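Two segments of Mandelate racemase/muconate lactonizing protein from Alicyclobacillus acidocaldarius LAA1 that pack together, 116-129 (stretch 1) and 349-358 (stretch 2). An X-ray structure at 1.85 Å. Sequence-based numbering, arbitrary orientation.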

ATOM      1  N   TRP A 116     -13.379 -19.566   2.189  1.00 29.15           N
ATOM      2  CA  TRP A 116     -12.738 -20.877   2.395  1.00 30.67           C
ATOM      3  C   TRP A 116     -13.288 -21.591   3.632  1.00 32.01           C
ATOM      4  O   TRP A 116     -13.496 -22.832   3.633  1.00 33.39           O
ATOM      5  CB  TRP A 116     -11.218 -20.718   2.530  1.00 30.01           C
ATOM      6  CG  TRP A 116     -10.490 -20.728   1.221  1.00 33.85           C
ATOM      7  CD1 TRP A 116     -10.050 -19.652   0.509  1.00 34.62           C
ATOM      8  CD2 TRP A 116     -10.070 -21.888   0.484  1.00 37.03           C
ATOM      9  NE1 TRP A 116      -9.415 -20.063  -0.644  1.00 31.33           N
ATOM     10  CE2 TRP A 116      -9.391 -21.432  -0.665  1.00 37.40           C
ATOM     11  CE3 TRP A 116     -10.181 -23.273   0.707  1.00 41.76           C
ATOM     12  CZ2 TRP A 116      -8.850 -22.305  -1.611  1.00 40.19           C
ATOM     13  CZ3 TRP A 116      -9.651 -24.158  -0.269  1.00 43.36           C
ATOM     14  CH2 TRP A 116      -8.995 -23.656  -1.401  1.00 39.90           C
ATOM     15  N   ASP A 117     -13.503 -20.816   4.689  1.00 30.68           N
ATOM     16  CA  ASP A 117     -13.886 -21.345   5.965  1.00 31.85           C
ATOM     17  C   ASP A 117     -15.334 -21.807   5.859  1.00 30.41           C
ATOM     18  O   ASP A 117     -15.679 -22.885   6.351  1.00 30.86           O
ATOM     19  CB  ASP A 117     -13.700 -20.271   7.063  1.00 31.23           C
ATOM     20  CG  ASP A 117     -13.936 -20.802   8.459  1.00 34.26           C
ATOM     21  OD1 ASP A 117     -12.976 -21.346   9.074  1.00 27.55           O
ATOM     22  OD2 ASP A 117     -15.114 -20.657   8.934  1.00 30.66           O
ATOM     23  N   TRP A 118     -16.181 -20.976   5.250  1.00 30.07           N
ATOM     24  CA  TRP A 118     -17.595 -21.314   5.045  1.00 31.40           C
ATOM     25  C   TRP A 118     -17.660 -22.570   4.195  1.00 32.59           C
ATOM     26  O   TRP A 118     -18.404 -23.497   4.539  1.00 33.76           O
ATOM     27  CB  TRP A 118     -18.346 -20.183   4.339  1.00 32.09           C
ATOM     28  CG  TRP A 118     -19.594 -20.672   3.652  1.00 32.71           C
ATOM     29  CD1 TRP A 118     -20.819 -20.906   4.259  1.00 36.41           C
ATOM     30  CD2 TRP A 118     -19.744 -21.040   2.278  1.00 36.17           C
ATOM     31  NE1 TRP A 118     -21.716 -21.342   3.332  1.00 36.24           N
ATOM     32  CE2 TRP A 118     -21.090 -21.459   2.111  1.00 35.70           C
ATOM     33  CE3 TRP A 118     -18.881 -21.037   1.152  1.00 34.36           C
ATOM     34  CZ2 TRP A 118     -21.596 -21.876   0.872  1.00 37.88           C
ATOM     35  CZ3 TRP A 118     -19.387 -21.428  -0.083  1.00 38.08           C
ATOM     36  CH2 TRP A 118     -20.731 -21.879  -0.207  1.00 37.40           C
ATOM     37  N   TYR A 119     -16.831 -22.644   3.148  1.00 32.08           N
ATOM     38  CA  TYR A 119     -16.871 -23.751   2.213  1.00 33.83           C
ATOM     39  C   TYR A 119     -16.527 -25.090   2.880  1.00 34.77           C
ATOM     40  O   TYR A 119     -17.191 -26.107   2.599  1.00 35.14           O
ATOM     41  CB  TYR A 119     -15.958 -23.487   0.986  1.00 33.64           C
ATOM     42  CG  TYR A 119     -15.933 -24.616  -0.017  1.00 34.15           C
ATOM     43  CD1 TYR A 119     -15.061 -25.696   0.158  1.00 37.95           C
ATOM     44  CD2 TYR A 119     -16.798 -24.635  -1.094  1.00 39.27           C
ATOM     45  CE1 TYR A 119     -15.048 -26.778  -0.760  1.00 43.07           C
ATOM     46  CE2 TYR A 119     -16.796 -25.702  -2.032  1.00 43.60           C
ATOM     47  CZ  TYR A 119     -15.906 -26.759  -1.844  1.00 43.05           C
ATOM     48  OH  TYR A 119     -15.888 -27.804  -2.737  1.00 47.74           O
ATOM     49  N   ALA A 120     -15.511 -25.102   3.742  1.00 34.69           N
ATOM     50  CA  ALA A 120     -15.210 -26.293   4.522  1.00 35.94           C
ATOM     51  C   ALA A 120     -16.389 -26.732   5.405  1.00 36.46           C
ATOM     52  O   ALA A 120     -16.674 -27.923   5.519  1.00 37.65           O
ATOM     53  CB  ALA A 120     -13.945 -26.091   5.380  1.00 35.75           C
ATOM     54  N   ALA A 121     -17.085 -25.778   6.013  1.00 36.85           N
ATOM     55  CA  ALA A 121     -18.189 -26.093   6.908  1.00 36.52           C
ATOM     56  C   ALA A 121     -19.410 -26.586   6.139  1.00 38.29           C
ATOM     57  O   ALA A 121     -20.176 -27.437   6.659  1.00 37.42           O
ATOM     58  CB  ALA A 121     -18.544 -24.863   7.758  1.00 37.54           C
ATOM     59  N   ARG A 122     -19.600 -26.045   4.926  1.00 37.76           N
ATOM     60  CA  ARG A 122     -20.700 -26.402   4.057  1.00 40.09           C
ATOM     61  C   ARG A 122     -20.532 -27.821   3.550  1.00 41.05           C
ATOM     62  O   ARG A 122     -21.547 -28.560   3.434  1.00 40.43           O
ATOM     63  CB  ARG A 122     -20.796 -25.423   2.892  1.00 39.87           C
ATOM     64  CG  ARG A 122     -21.923 -25.675   1.890  1.00 42.19           C
ATOM     65  CD  ARG A 122     -23.249 -25.183   2.421  1.00 43.26           C
ATOM     66  NE  ARG A 122     -24.364 -25.712   1.645  1.00 42.83           N
ATOM     67  CZ  ARG A 122     -25.653 -25.428   1.859  1.00 44.66           C
ATOM     68  NH1 ARG A 122     -26.027 -24.559   2.811  1.00 41.11           N
ATOM     69  NH2 ARG A 122     -26.584 -26.007   1.101  1.00 43.87           N
ATOM     70  N   THR A 123     -19.275 -28.196   3.263  1.00 40.12           N
ATOM     71  CA  THR A 123     -18.982 -29.513   2.701  1.00 40.96           C
ATOM     72  C   THR A 123     -18.543 -30.503   3.775  1.00 40.73           C
ATOM     73  O   THR A 123     -18.324 -31.658   3.473  1.00 42.25           O
ATOM     74  CB  THR A 123     -17.910 -29.477   1.551  1.00 40.48           C
ATOM     75  OG1 THR A 123     -16.617 -29.166   2.080  1.00 40.40           O
ATOM     76  CG2 THR A 123     -18.306 -28.530   0.366  1.00 41.82           C
ATOM     77  N   GLY A 124     -18.426 -30.048   5.025  1.00 40.98           N
ATOM     78  CA  GLY A 124     -17.994 -30.884   6.159  1.00 42.16           C
ATOM     79  C   GLY A 124     -16.606 -31.517   5.955  1.00 43.14           C
ATOM     80  O   GLY A 124     -16.348 -32.629   6.407  1.00 42.93           O
ATOM     81  N   GLN A 125     -15.718 -30.799   5.272  1.00 41.69           N
ATOM     82  CA  GLN A 125     -14.361 -31.294   5.042  1.00 42.04           C
ATOM     83  C   GLN A 125     -13.368 -30.471   5.836  1.00 40.61           C
ATOM     84  O   GLN A 125     -13.532 -29.255   5.919  1.00 39.36           O
ATOM     85  CB  GLN A 125     -14.035 -31.172   3.558  1.00 42.32           C
ATOM     86  CG  GLN A 125     -14.882 -32.094   2.691  1.00 47.39           C
ATOM     87  CD  GLN A 125     -14.225 -32.424   1.363  1.00 53.58           C
ATOM     88  OE1 GLN A 125     -13.529 -31.594   0.778  1.00 56.19           O
ATOM     89  NE2 GLN A 125     -14.431 -33.649   0.889  1.00 56.72           N
ATOM     90  N   PRO A 126     -12.369 -31.124   6.465  1.00 39.48           N
ATOM     91  CA  PRO A 126     -11.308 -30.379   7.112  1.00 37.49           C
ATOM     92  C   PRO A 126     -10.710 -29.301   6.177  1.00 36.55           C
ATOM     93  O   PRO A 126     -10.319 -29.588   5.029  1.00 37.65           O
ATOM     94  CB  PRO A 126     -10.273 -31.457   7.442  1.00 37.47           C
ATOM     95  CG  PRO A 126     -11.144 -32.719   7.767  1.00 38.93           C
ATOM     96  CD  PRO A 126     -12.351 -32.567   6.822  1.00 40.26           C
ATOM     97  N   LEU A 127     -10.693 -28.056   6.653  1.00 35.06           N
ATOM     98  CA  LEU A 127     -10.094 -26.942   5.883  1.00 32.24           C
ATOM     99  C   LEU A 127      -8.652 -27.228   5.503  1.00 32.39           C
ATOM    100  O   LEU A 127      -8.275 -27.018   4.363  1.00 31.31           O
ATOM    101  CB  LEU A 127     -10.219 -25.592   6.635  1.00 32.64           C
ATOM    102  CG  LEU A 127      -9.595 -24.368   5.908  1.00 27.23           C
ATOM    103  CD1 LEU A 127     -10.168 -24.151   4.478  1.00 27.73           C
ATOM    104  CD2 LEU A 127      -9.884 -23.145   6.725  1.00 25.38           C
ATOM    105  N   VAL A 128      -7.853 -27.758   6.431  1.00 32.47           N
ATOM    106  CA  VAL A 128      -6.457 -28.086   6.099  1.00 34.35           C
ATOM    107  C   VAL A 128      -6.191 -29.085   4.887  1.00 35.94           C
ATOM    108  O   VAL A 128      -5.342 -28.834   4.005  1.00 35.91           O
ATOM    109  CB  VAL A 128      -5.658 -28.449   7.354  1.00 33.00           C
ATOM    110  CG1 VAL A 128      -6.097 -29.825   7.908  1.00 37.78           C
ATOM    111  CG2 VAL A 128      -4.159 -28.461   7.035  1.00 33.45           C
ATOM    112  N   GLY A 129      -6.982 -30.162   4.811  1.00 38.54           N
ATOM    113  CA  GLY A 129      -6.924 -31.104   3.678  1.00 38.50           C
ATOM    114  C   GLY A 129      -7.393 -30.416   2.414  1.00 38.65           C
ATOM    115  O   GLY A 129      -6.950 -30.732   1.280  1.00 37.36           O
TER
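Stretch 2 349-358: QVPQCAGVAD

Stretch 2 is largely an irregular loop, extended over much of its length, that leads into a 3-10 segment that includes Ala357 and Asp358 and continues beyond them. It runs opposite in sequence order to stretch 1: Val350 lies near Val128, Ala354 near Pro126, and Gly355 to Ala357 near Asp117 on the helix that precedes the turn. Ala354, Val128 and Asp117 have the largest areas covered in this contact.

Ala354 sits over the turn where the helix gives way to loop. Ala354 CB lies 3.4 Å from Ala120 O and 3.6 Å from Gly124 C, while Ala354 CA approaches Gln125 O at 3.1 Å in a CA-H...O contact. A small methyl suits so close a fit against backbone. Just before it, Cys353 O accepts a hydrogen bond from Leu127 N (3.0 Å, nearly straight), occupying an amide in the first turn of the next helix, where no preceding helical carbonyl is available to it.

Gly355 lies close against the first helix, Gly355 CA only 4.7 Å from Asp117 CA. A CB on Gly355 would point toward the helix and come 2.9 Å from Asp117 O, a clash, and its backbone angles independently call for glycine.

Asp117 begins sideways, but its t rotamer brings the carboxylate to stretch 2. Asp117 OD1 accepts a hydrogen bond from Val356 N at 2.9 Å, and Asp117 OD2 accepts one from water 1 (2.6 Å from OD2 to the water O), which in turn accepts from Ala357 N (2.9 Å to the water O). An acidic side chain thus serves two successive amides, one directly and one through water.

At the other end, Val128 points toward stretch 2. Val128 CG2 meets Val350 CG1 at 4.0 Å, an apolar contact suited to branched side chains, while Val128 CG1 lies 3.6 Å from Pro351 O and 3.5 Å from Gln352 OE1.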

ATOM      1  N   GLN A 349      -1.132 -29.016  17.749  1.00 35.89           N
ATOM      2  CA  GLN A 349      -1.791 -29.873  16.807  1.00 36.14           C
ATOM      3  C   GLN A 349      -2.367 -28.925  15.790  1.00 36.34           C
ATOM      4  O   GLN A 349      -3.022 -27.936  16.164  1.00 34.95           O
ATOM      5  CB  GLN A 349      -2.924 -30.660  17.471  1.00 37.75           C
ATOM      6  CG  GLN A 349      -3.594 -31.741  16.581  1.00 41.56           C
ATOM      7  CD  GLN A 349      -2.767 -33.040  16.537  1.00 47.75           C
ATOM      8  OE1 GLN A 349      -2.815 -33.801  15.565  1.00 48.74           O
ATOM      9  NE2 GLN A 349      -1.990 -33.286  17.603  1.00 48.53           N
ATOM     10  N   VAL A 350      -2.172 -29.262  14.528  1.00 35.41           N
ATOM     11  CA  VAL A 350      -2.868 -28.631  13.432  1.00 35.97           C
ATOM     12  C   VAL A 350      -4.377 -28.857  13.495  1.00 36.84           C
ATOM     13  O   VAL A 350      -4.815 -29.990  13.488  1.00 36.32           O
ATOM     14  CB  VAL A 350      -2.281 -29.151  12.105  1.00 35.81           C
ATOM     15  CG1 VAL A 350      -3.097 -28.706  10.876  1.00 36.73           C
ATOM     16  CG2 VAL A 350      -0.837 -28.735  11.982  1.00 36.21           C
ATOM     17  N   PRO A 351      -5.184 -27.755  13.521  1.00 35.93           N
ATOM     18  CA  PRO A 351      -6.650 -27.802  13.491  1.00 36.21           C
ATOM     19  C   PRO A 351      -7.236 -28.634  12.335  1.00 36.21           C
ATOM     20  O   PRO A 351      -6.926 -28.424  11.127  1.00 35.11           O
ATOM     21  CB  PRO A 351      -7.052 -26.307  13.317  1.00 34.82           C
ATOM     22  CG  PRO A 351      -5.942 -25.563  14.079  1.00 36.72           C
ATOM     23  CD  PRO A 351      -4.672 -26.384  13.785  1.00 36.42           C
ATOM     24  N   GLN A 352      -8.111 -29.565  12.704  1.00 35.55           N
ATOM     25  CA  GLN A 352      -8.771 -30.404  11.715  1.00 35.91           C
ATOM     26  C   GLN A 352     -10.209 -29.975  11.452  1.00 36.28           C
ATOM     27  O   GLN A 352     -10.925 -30.654  10.729  1.00 37.33           O
ATOM     28  CB  GLN A 352      -8.691 -31.895  12.145  1.00 37.43           C
ATOM     29  CG  GLN A 352      -7.255 -32.431  12.160  1.00 36.72           C
ATOM     30  CD  GLN A 352      -6.595 -32.473  10.764  1.00 35.60           C
ATOM     31  OE1 GLN A 352      -7.261 -32.646   9.701  1.00 41.17           O
ATOM     32  NE2 GLN A 352      -5.301 -32.286  10.753  1.00 38.64           N
ATOM     33  N   CYS A 353     -10.615 -28.826  11.987  1.00 35.09           N
ATOM     34  CA  CYS A 353     -11.978 -28.335  11.803  1.00 35.39           C
ATOM     35  C   CYS A 353     -12.342 -28.147  10.341  1.00 35.00           C
ATOM     36  O   CYS A 353     -11.543 -27.643   9.538  1.00 35.16           O
ATOM     37  CB  CYS A 353     -12.200 -27.031  12.579  1.00 34.98           C
ATOM     38  SG  CYS A 353     -10.855 -25.776  12.242  1.00 37.39           S
ATOM     39  N   ALA A 354     -13.556 -28.575   9.999  1.00 33.71           N
ATOM     40  CA  ALA A 354     -14.201 -28.221   8.759  1.00 34.71           C
ATOM     41  C   ALA A 354     -14.740 -26.831   9.052  1.00 36.92           C
ATOM     42  O   ALA A 354     -15.942 -26.671   9.331  1.00 37.03           O
ATOM     43  CB  ALA A 354     -15.388 -29.182   8.436  1.00 34.89           C
ATOM     44  N   GLY A 355     -13.859 -25.830   9.037  1.00 36.96           N
ATOM     45  CA  GLY A 355     -14.284 -24.482   9.391  1.00 36.73           C
ATOM     46  C   GLY A 355     -14.185 -24.212  10.885  1.00 36.26           C
ATOM     47  O   GLY A 355     -14.435 -25.084  11.714  1.00 36.06           O
ATOM     48  N   VAL A 356     -13.888 -22.967  11.257  1.00 34.33           N
ATOM     49  CA  VAL A 356     -13.796 -22.633  12.670  1.00 32.95           C
ATOM     50  C   VAL A 356     -15.111 -22.255  13.373  1.00 31.04           C
ATOM     51  O   VAL A 356     -15.104 -22.048  14.569  1.00 31.20           O
ATOM     52  CB  VAL A 356     -12.730 -21.541  12.887  1.00 32.44           C
ATOM     53  CG1 VAL A 356     -13.255 -20.197  12.384  1.00 35.24           C
ATOM     54  CG2 VAL A 356     -12.355 -21.454  14.305  1.00 32.96           C
ATOM     55  N   ALA A 357     -16.228 -22.162  12.663  1.00 32.58           N
ATOM     56  CA  ALA A 357     -17.474 -21.641  13.277  1.00 33.79           C
ATOM     57  C   ALA A 357     -17.850 -22.296  14.601  1.00 35.25           C
ATOM     58  O   ALA A 357     -18.158 -21.588  15.584  1.00 35.59           O
ATOM     59  CB  ALA A 357     -18.678 -21.640  12.257  1.00 33.19           C
ATOM     60  N   ASP A 358     -17.740 -23.632  14.658  1.00 36.32           N
ATOM     61  CA  ASP A 358     -18.177 -24.446  15.831  1.00 37.79           C
ATOM     62  C   ASP A 358     -17.353 -24.228  17.087  1.00 37.06           C
ATOM     63  O   ASP A 358     -17.817 -24.525  18.189  1.00 37.19           O
ATOM     64  CB  ASP A 358     -18.170 -25.950  15.510  1.00 38.51           C
ATOM     65  CG  ASP A 358     -19.367 -26.357  14.655  1.00 42.72           C
ATOM     66  OD1 ASP A 358     -20.235 -25.471  14.434  1.00 44.29           O
ATOM     67  OD2 ASP A 358     -19.470 -27.554  14.228  1.00 47.71           O
TER
HETATM   68  O   HOH W   1     -16.823 -22.407   9.846  1.00 28.59           O